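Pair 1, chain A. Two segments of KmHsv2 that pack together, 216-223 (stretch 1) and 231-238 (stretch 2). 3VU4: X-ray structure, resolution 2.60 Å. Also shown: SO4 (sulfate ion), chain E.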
# COMPACT_ATOMS: atom_id res chain seq x y z
N ASP A 216 -2.89 -2.58 -17.38
CA ASP A 216 -3.22 -3.76 -18.18
C ASP A 216 -1.90 -4.43 -18.57
O ASP A 216 -1.67 -4.72 -19.74
CB ASP A 216 -4.06 -3.37 -19.45
N GLY A 217 -1.04 -4.67 -17.59
CA GLY A 217 0.25 -5.28 -17.86
C GLY A 217 0.34 -6.72 -17.41
O GLY A 217 -0.13 -7.12 -16.34
N THR A 218 0.98 -7.52 -18.25
CA THR A 218 1.17 -8.93 -17.98
C THR A 218 2.36 -9.16 -17.03
O THR A 218 2.57 -10.26 -16.52
CB THR A 218 1.42 -9.65 -19.31
OG1 THR A 218 2.31 -10.76 -19.12
CG2 THR A 218 2.03 -8.67 -20.31
N ILE A 219 3.11 -8.10 -16.76
CA ILE A 219 4.30 -8.19 -15.94
C ILE A 219 4.39 -7.31 -14.72
O ILE A 219 4.01 -6.13 -14.76
CB ILE A 219 5.54 -7.88 -16.80
CG1 ILE A 219 5.59 -8.82 -18.01
CG2 ILE A 219 6.80 -8.02 -16.00
CD1 ILE A 219 6.68 -8.45 -19.03
N ILE A 220 4.86 -7.90 -13.62
CA ILE A 220 5.09 -7.19 -12.37
C ILE A 220 6.61 -7.27 -12.16
O ILE A 220 7.22 -8.33 -12.36
CB ILE A 220 4.36 -7.86 -11.19
CG1 ILE A 220 2.84 -7.74 -11.37
CG2 ILE A 220 4.77 -7.21 -9.88
CD1 ILE A 220 2.02 -8.41 -10.28
N ARG A 221 7.24 -6.15 -11.79
CA ARG A 221 8.68 -6.12 -11.60
C ARG A 221 9.12 -5.66 -10.22
O ARG A 221 8.44 -4.85 -9.57
CB ARG A 221 9.36 -5.23 -12.64
CG ARG A 221 9.12 -5.68 -14.07
CD ARG A 221 10.02 -4.95 -15.07
NE ARG A 221 9.94 -5.58 -16.38
CZ ARG A 221 9.24 -5.12 -17.41
NH1 ARG A 221 8.54 -3.99 -17.31
NH2 ARG A 221 9.20 -5.81 -18.54
N VAL A 222 10.26 -6.17 -9.77
CA VAL A 222 10.79 -5.79 -8.48
C VAL A 222 12.22 -5.32 -8.67
O VAL A 222 13.03 -6.04 -9.27
CB VAL A 222 10.78 -6.96 -7.50
CG1 VAL A 222 11.22 -6.47 -6.13
CG2 VAL A 222 9.40 -7.58 -7.43
N PHE A 223 12.53 -4.13 -8.16
CA PHE A 223 13.87 -3.55 -8.27
C PHE A 223 14.43 -3.22 -6.90
O PHE A 223 13.67 -3.01 -5.95
CB PHE A 223 13.86 -2.25 -9.09
CG PHE A 223 13.21 -2.35 -10.44
CD1 PHE A 223 11.82 -2.24 -10.58
CD2 PHE A 223 13.97 -2.53 -11.59
CE1 PHE A 223 11.21 -2.31 -11.84
CE2 PHE A 223 13.37 -2.60 -12.86
CZ PHE A 223 11.99 -2.49 -12.98
N VAL A 231 15.49 -7.23 -9.86
CA VAL A 231 15.70 -8.38 -9.02
C VAL A 231 14.72 -9.53 -9.29
O VAL A 231 15.09 -10.70 -9.20
CB VAL A 231 15.61 -7.95 -7.55
CG1 VAL A 231 15.71 -9.15 -6.63
CG2 VAL A 231 16.71 -6.97 -7.24
N ARG A 232 13.47 -9.20 -9.62
CA ARG A 232 12.45 -10.21 -9.89
C ARG A 232 11.46 -9.77 -10.97
O ARG A 232 11.24 -8.57 -11.17
CB ARG A 232 11.66 -10.53 -8.63
CG ARG A 232 12.46 -11.08 -7.50
CD ARG A 232 12.63 -12.58 -7.61
NE ARG A 232 13.41 -13.08 -6.49
CZ ARG A 232 14.64 -13.58 -6.60
NH1 ARG A 232 15.22 -13.63 -7.79
NH2 ARG A 232 15.28 -14.01 -5.53
N GLU A 233 10.87 -10.74 -11.64
CA GLU A 233 9.87 -10.46 -12.65
C GLU A 233 8.84 -11.59 -12.59
O GLU A 233 9.20 -12.77 -12.55
CB GLU A 233 10.50 -10.35 -14.05
CG GLU A 233 9.67 -9.46 -14.97
CD GLU A 233 10.30 -9.22 -16.35
OE1 GLU A 233 10.18 -10.10 -17.23
OE2 GLU A 233 10.90 -8.15 -16.56
N PHE A 234 7.57 -11.21 -12.54
CA PHE A 234 6.48 -12.18 -12.49
C PHE A 234 5.50 -11.94 -13.64
O PHE A 234 5.29 -10.81 -14.05
CB PHE A 234 5.74 -12.05 -11.17
CG PHE A 234 6.62 -12.16 -9.97
CD1 PHE A 234 7.15 -13.39 -9.59
CD2 PHE A 234 6.92 -11.04 -9.20
CE1 PHE A 234 7.97 -13.50 -8.47
CE2 PHE A 234 7.73 -11.13 -8.07
CZ PHE A 234 8.26 -12.37 -7.71
N ARG A 235 4.92 -13.01 -14.15
CA ARG A 235 3.95 -12.91 -15.24
C ARG A 235 2.59 -13.15 -14.62
O ARG A 235 2.42 -14.09 -13.86
CB ARG A 235 4.23 -13.97 -16.29
CG ARG A 235 5.69 -14.04 -16.69
CD ARG A 235 6.00 -13.10 -17.83
NE ARG A 235 5.88 -13.79 -19.10
CZ ARG A 235 6.00 -13.21 -20.29
NH1 ARG A 235 6.24 -11.90 -20.36
NH2 ARG A 235 5.88 -13.93 -21.40
N ARG A 236 1.63 -12.29 -14.92
CA ARG A 236 0.30 -12.46 -14.36
C ARG A 236 -0.44 -13.49 -15.19
O ARG A 236 -1.37 -14.14 -14.73
CB ARG A 236 -0.42 -11.12 -14.36
CG ARG A 236 0.07 -10.20 -13.25
CD ARG A 236 -0.25 -8.72 -13.46
NE ARG A 236 -1.67 -8.40 -13.65
CZ ARG A 236 -2.69 -9.05 -13.10
NH1 ARG A 236 -2.50 -10.11 -12.32
NH2 ARG A 236 -3.92 -8.62 -13.33
N GLY A 237 0.01 -13.65 -16.43
CA GLY A 237 -0.61 -14.61 -17.32
C GLY A 237 -2.13 -14.56 -17.37
O GLY A 237 -2.72 -13.62 -17.92
N LEU A 238 -2.76 -15.57 -16.79
CA LEU A 238 -4.22 -15.72 -16.77
C LEU A 238 -5.06 -14.52 -16.35
O LEU A 238 -5.99 -14.11 -17.06
CB LEU A 238 -4.59 -16.94 -15.92
CG LEU A 238 -4.65 -18.29 -16.66
CD1 LEU A 238 -5.91 -18.33 -17.52
CD2 LEU A 238 -3.39 -18.48 -17.52
S SO4 E . 5.37 -3.17 -19.89
O1 SO4 E . 6.79 -2.89 -19.63
O2 SO4 E . 4.87 -4.08 -18.84
O3 SO4 E . 4.58 -1.93 -19.86
O4 SO4 E . 5.24 -3.79 -21.22

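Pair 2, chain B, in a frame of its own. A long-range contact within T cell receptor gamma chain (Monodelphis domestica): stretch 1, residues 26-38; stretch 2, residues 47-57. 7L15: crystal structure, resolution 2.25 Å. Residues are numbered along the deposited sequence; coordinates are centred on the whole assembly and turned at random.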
# COMPACT_ATOMS: atom_id res chain seq x y z
N LYS B 26 0.11 -17.42 -6.55
CA LYS B 26 -0.83 -18.46 -6.15
C LYS B 26 -2.24 -17.95 -6.41
O LYS B 26 -2.71 -17.02 -5.74
CB LYS B 26 -0.63 -18.85 -4.68
N ILE B 27 -2.92 -18.53 -7.40
CA ILE B 27 -4.26 -18.13 -7.79
C ILE B 27 -5.26 -19.10 -7.17
O ILE B 27 -5.14 -20.32 -7.34
CB ILE B 27 -4.40 -18.07 -9.32
CG1 ILE B 27 -5.88 -18.04 -9.72
CG2 ILE B 27 -3.66 -19.24 -9.98
CD1 ILE B 27 -6.62 -16.82 -9.24
N LEU B 28 -6.25 -18.56 -6.46
CA LEU B 28 -7.23 -19.35 -5.72
C LEU B 28 -8.63 -19.09 -6.26
O LEU B 28 -8.95 -17.97 -6.67
CB LEU B 28 -7.18 -19.03 -4.22
CG LEU B 28 -5.84 -19.21 -3.52
CD1 LEU B 28 -5.13 -17.87 -3.33
CD2 LEU B 28 -6.02 -19.94 -2.19
N ASN B 29 -9.46 -20.12 -6.19
CA ASN B 29 -10.77 -20.14 -6.84
C ASN B 29 -10.69 -19.63 -8.28
O ASN B 29 -11.37 -18.66 -8.63
CB ASN B 29 -11.79 -19.34 -6.04
CG ASN B 29 -11.89 -19.79 -4.61
OD1 ASN B 29 -11.47 -20.89 -4.26
ND2 ASN B 29 -12.45 -18.94 -3.76
N PRO B 30 -9.85 -20.24 -9.12
CA PRO B 30 -9.68 -19.72 -10.48
C PRO B 30 -10.99 -19.76 -11.26
O PRO B 30 -11.75 -20.73 -11.20
CB PRO B 30 -8.63 -20.65 -11.09
CG PRO B 30 -7.95 -21.30 -9.92
CD PRO B 30 -9.02 -21.43 -8.88
N VAL B 31 -11.26 -18.68 -11.98
CA VAL B 31 -12.40 -18.57 -12.86
C VAL B 31 -12.00 -18.43 -14.32
O VAL B 31 -12.86 -18.22 -15.18
CB VAL B 31 -13.31 -17.39 -12.44
CG1 VAL B 31 -14.74 -17.56 -12.94
CG2 VAL B 31 -13.29 -17.22 -10.93
N SER B 32 -10.70 -18.52 -14.63
CA SER B 32 -10.22 -18.26 -15.97
C SER B 32 -9.00 -19.12 -16.25
O SER B 32 -8.30 -19.56 -15.34
CB SER B 32 -9.87 -16.77 -16.17
OG SER B 32 -9.53 -16.51 -17.52
N ASP B 33 -8.74 -19.33 -17.54
CA ASP B 33 -7.58 -20.10 -17.95
C ASP B 33 -6.31 -19.26 -18.11
O ASP B 33 -5.22 -19.83 -18.21
CB ASP B 33 -7.89 -20.82 -19.27
CG ASP B 33 -6.84 -21.85 -19.62
OD1 ASP B 33 -6.44 -22.62 -18.71
OD2 ASP B 33 -6.43 -21.90 -20.79
N TYR B 34 -6.43 -17.94 -18.13
CA TYR B 34 -5.29 -17.07 -18.43
C TYR B 34 -4.84 -16.33 -17.18
O TYR B 34 -5.67 -15.81 -16.41
CB TYR B 34 -5.65 -16.10 -19.56
CG TYR B 34 -5.98 -16.85 -20.81
CD1 TYR B 34 -4.98 -17.22 -21.70
CD2 TYR B 34 -7.27 -17.27 -21.07
CE1 TYR B 34 -5.28 -17.95 -22.85
CE2 TYR B 34 -7.58 -18.00 -22.21
CZ TYR B 34 -6.58 -18.34 -23.09
OH TYR B 34 -6.89 -19.06 -24.22
N VAL B 35 -3.53 -16.33 -16.96
CA VAL B 35 -2.89 -15.55 -15.91
C VAL B 35 -2.11 -14.43 -16.59
O VAL B 35 -1.29 -14.70 -17.48
CB VAL B 35 -1.97 -16.42 -15.05
CG1 VAL B 35 -1.30 -15.59 -13.97
CG2 VAL B 35 -2.77 -17.57 -14.43
N HIS B 36 -2.39 -13.19 -16.20
CA HIS B 36 -1.81 -12.00 -16.82
C HIS B 36 -0.78 -11.38 -15.88
O HIS B 36 -0.96 -11.38 -14.67
CB HIS B 36 -2.89 -10.96 -17.14
CG HIS B 36 -4.04 -11.51 -17.92
ND1 HIS B 36 -4.22 -11.23 -19.26
CD2 HIS B 36 -5.07 -12.31 -17.56
CE1 HIS B 36 -5.31 -11.84 -19.69
NE2 HIS B 36 -5.85 -12.50 -18.67
N TRP B 37 0.31 -10.85 -16.45
CA TRP B 37 1.40 -10.25 -15.69
C TRP B 37 1.57 -8.81 -16.12
O TRP B 37 1.98 -8.54 -17.25
CB TRP B 37 2.70 -11.02 -15.86
CG TRP B 37 2.76 -12.26 -15.02
CD1 TRP B 37 2.48 -13.53 -15.43
CD2 TRP B 37 3.09 -12.35 -13.64
NE1 TRP B 37 2.63 -14.41 -14.37
CE2 TRP B 37 3.01 -13.70 -13.27
CE3 TRP B 37 3.48 -11.42 -12.68
CZ2 TRP B 37 3.28 -14.15 -11.98
CZ3 TRP B 37 3.74 -11.86 -11.39
CH2 TRP B 37 3.64 -13.21 -11.05
N TYR B 38 1.27 -7.88 -15.21
CA TYR B 38 1.38 -6.45 -15.43
C TYR B 38 2.58 -5.91 -14.65
O TYR B 38 2.99 -6.48 -13.63
CB TYR B 38 0.11 -5.70 -14.98
CG TYR B 38 -1.10 -5.90 -15.91
CD1 TYR B 38 -1.86 -7.05 -15.87
CD2 TYR B 38 -1.47 -4.90 -16.80
CE1 TYR B 38 -2.95 -7.23 -16.71
CE2 TYR B 38 -2.56 -5.06 -17.64
CZ TYR B 38 -3.29 -6.22 -17.60
OH TYR B 38 -4.38 -6.37 -18.43
N GLU B 47 1.42 -1.57 -17.44
CA GLU B 47 1.19 -2.22 -18.72
C GLU B 47 1.34 -3.72 -18.55
O GLU B 47 2.00 -4.20 -17.62
CB GLU B 47 2.13 -1.70 -19.81
CG GLU B 47 3.62 -1.84 -19.52
CD GLU B 47 4.49 -1.47 -20.73
OE1 GLU B 47 4.03 -1.62 -21.90
OE2 GLU B 47 5.64 -1.02 -20.51
N ARG B 48 0.71 -4.45 -19.45
CA ARG B 48 0.83 -5.89 -19.41
C ARG B 48 2.10 -6.31 -20.13
O ARG B 48 2.45 -5.75 -21.17
CB ARG B 48 -0.39 -6.56 -20.03
CG ARG B 48 -0.42 -8.06 -19.73
CD ARG B 48 -1.64 -8.74 -20.32
NE ARG B 48 -1.52 -8.90 -21.76
CZ ARG B 48 -2.43 -9.46 -22.54
NH1 ARG B 48 -3.56 -9.93 -22.01
NH2 ARG B 48 -2.22 -9.55 -23.84
N LEU B 49 2.82 -7.27 -19.55
CA LEU B 49 4.02 -7.81 -20.17
C LEU B 49 3.74 -9.07 -20.98
O LEU B 49 4.31 -9.24 -22.06
CB LEU B 49 5.07 -8.13 -19.10
CG LEU B 49 5.44 -7.03 -18.10
CD1 LEU B 49 6.73 -7.35 -17.37
CD2 LEU B 49 5.55 -5.69 -18.78
N LEU B 50 2.89 -9.96 -20.48
CA LEU B 50 2.62 -11.24 -21.12
C LEU B 50 1.33 -11.81 -20.55
O LEU B 50 0.84 -11.38 -19.51
CB LEU B 50 3.78 -12.24 -20.93
CG LEU B 50 4.08 -12.87 -19.57
CD1 LEU B 50 3.11 -13.99 -19.18
CD2 LEU B 50 5.50 -13.43 -19.55
N VAL B 51 0.80 -12.82 -21.24
CA VAL B 51 -0.33 -13.59 -20.74
C VAL B 51 -0.00 -15.08 -20.90
O VAL B 51 0.63 -15.50 -21.87
CB VAL B 51 -1.64 -13.23 -21.47
CG1 VAL B 51 -1.54 -13.51 -22.96
CG2 VAL B 51 -2.81 -13.98 -20.84
N TYR B 52 -0.42 -15.87 -19.91
CA TYR B 52 -0.08 -17.27 -19.83
C TYR B 52 -1.36 -18.08 -19.74
O TYR B 52 -2.23 -17.78 -18.92
CB TYR B 52 0.81 -17.55 -18.61
CG TYR B 52 1.05 -19.01 -18.30
CD1 TYR B 52 1.93 -19.77 -19.07
CD2 TYR B 52 0.42 -19.63 -17.23
CE1 TYR B 52 2.17 -21.10 -18.78
CE2 TYR B 52 0.65 -20.96 -16.93
CZ TYR B 52 1.52 -21.70 -17.70
OH TYR B 52 1.74 -23.03 -17.41
N SER B 53 -1.48 -19.07 -20.62
CA SER B 53 -2.60 -20.01 -20.60
C SER B 53 -2.20 -21.21 -19.73
O SER B 53 -1.29 -21.96 -20.08
CB SER B 53 -2.95 -20.46 -22.01
OG SER B 53 -3.99 -21.42 -22.01
N ARG B 54 -2.89 -21.38 -18.60
CA ARG B 54 -2.53 -22.48 -17.71
C ARG B 54 -2.73 -23.83 -18.39
O ARG B 54 -1.86 -24.71 -18.32
CB ARG B 54 -3.34 -22.39 -16.41
CG ARG B 54 -2.82 -21.35 -15.42
CD ARG B 54 -3.49 -21.54 -14.08
NE ARG B 54 -4.91 -21.80 -14.28
CZ ARG B 54 -5.71 -22.28 -13.35
NH1 ARG B 54 -5.24 -22.57 -12.15
NH2 ARG B 54 -6.99 -22.49 -13.63
N SER B 55 -3.87 -24.02 -19.06
CA SER B 55 -4.16 -25.29 -19.71
C SER B 55 -3.12 -25.60 -20.78
O SER B 55 -2.35 -26.56 -20.66
CB SER B 55 -5.56 -25.26 -20.33
OG SER B 55 -5.51 -24.64 -21.60
N LYS B 56 -3.06 -24.77 -21.83
CA LYS B 56 -2.07 -24.96 -22.89
C LYS B 56 -0.63 -24.75 -22.40
O LYS B 56 0.30 -24.98 -23.18
CB LYS B 56 -2.36 -24.04 -24.08
CG LYS B 56 -3.85 -23.90 -24.42
CD LYS B 56 -4.11 -23.43 -25.85
CE LYS B 56 -3.50 -22.08 -26.17
NZ LYS B 56 -4.15 -20.93 -25.45
N SER B 57 -0.42 -24.36 -21.14
CA SER B 57 0.91 -24.13 -20.57
C SER B 57 1.77 -23.29 -21.51
O SER B 57 2.92 -23.63 -21.82
CB SER B 57 1.60 -25.45 -20.23
OG SER B 57 2.72 -25.22 -19.38

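The sharpest difference between the two pairs lies where a charge is placed on a closely similar backbone. In pair 1 an acid and a base face each other directly across the strands: Arg A221 NE donates to Glu A233 OE2 at 2.7 Å, a hydrogen-bonded salt bridge. The matching positions in pair 2, His B36 and Val B51, form no such bridge, and Val B51 CG2 instead lies over the imidazole face, 3.7 Å from the centroid of the His B36 ring. Both are non-hydrogen-bonded antiparallel pairs with CA atoms about 4.5 Å apart, so one close cross-strand site accepts either solution.

The frame is common to both. Fourteen central residues superpose with an RMSD of 0.7 Å, and the strands run antiparallel, at 170° in pair 1 and 161° in pair 2. Ile A220 and Phe A234 match Val B35 and Tyr B52, and each couple exchanges two backbone hydrogen bonds: Ile A220 N to Phe A234 O is 3.0 Å and Phe A234 N to Ile A220 O 2.9 Å, while Val B35 N to Tyr B52 O and Tyr B52 N to Val B35 O are both 2.8 Å. The branched Ile A220 and Val B35 have nearly coincident side-chain centres, but the aromatic partners diverge. Phe A234 takes chi1 m and brings CE2 to 4.0 Å from Val A222 CG2; Tyr B52 takes t, and its side-chain centre lies 4.2 Å from that of Phe A234. At the position of Val A222, Trp B37 supplies the bulk, its CD1 meeting Leu B50 CD1 at 3.8 Å.

The end of the ladder shows the same economy. Arg A236 N donates to Thr A218 O at 2.8 Å, and Arg B54 N to Asp B33 O at the same distance; even the centres of the two arginine side chains coincide. What differs is the residue supplying the carbonyl. Thr A218 leaves its hydroxyl OG1 4.3 Å from Arg A235 NH1, whereas the carboxylate of Asp B33 gathers the strand end and the residues beyond it: OD2 accepts from Ser B53 OG at 2.8 Å and from Ser B55 OG at 3.0 Å, and OD1 from Ser B55 N at 2.9 Å. Gly A237, the counterpart of Ser B55, has no side chain to offer and adopts a positive phi.

The general principle is that backbone hydrogen bonding can fix the register while side chains vary, filling equivalent sites with a salt bridge, a CH-pi contact or a carboxylate network.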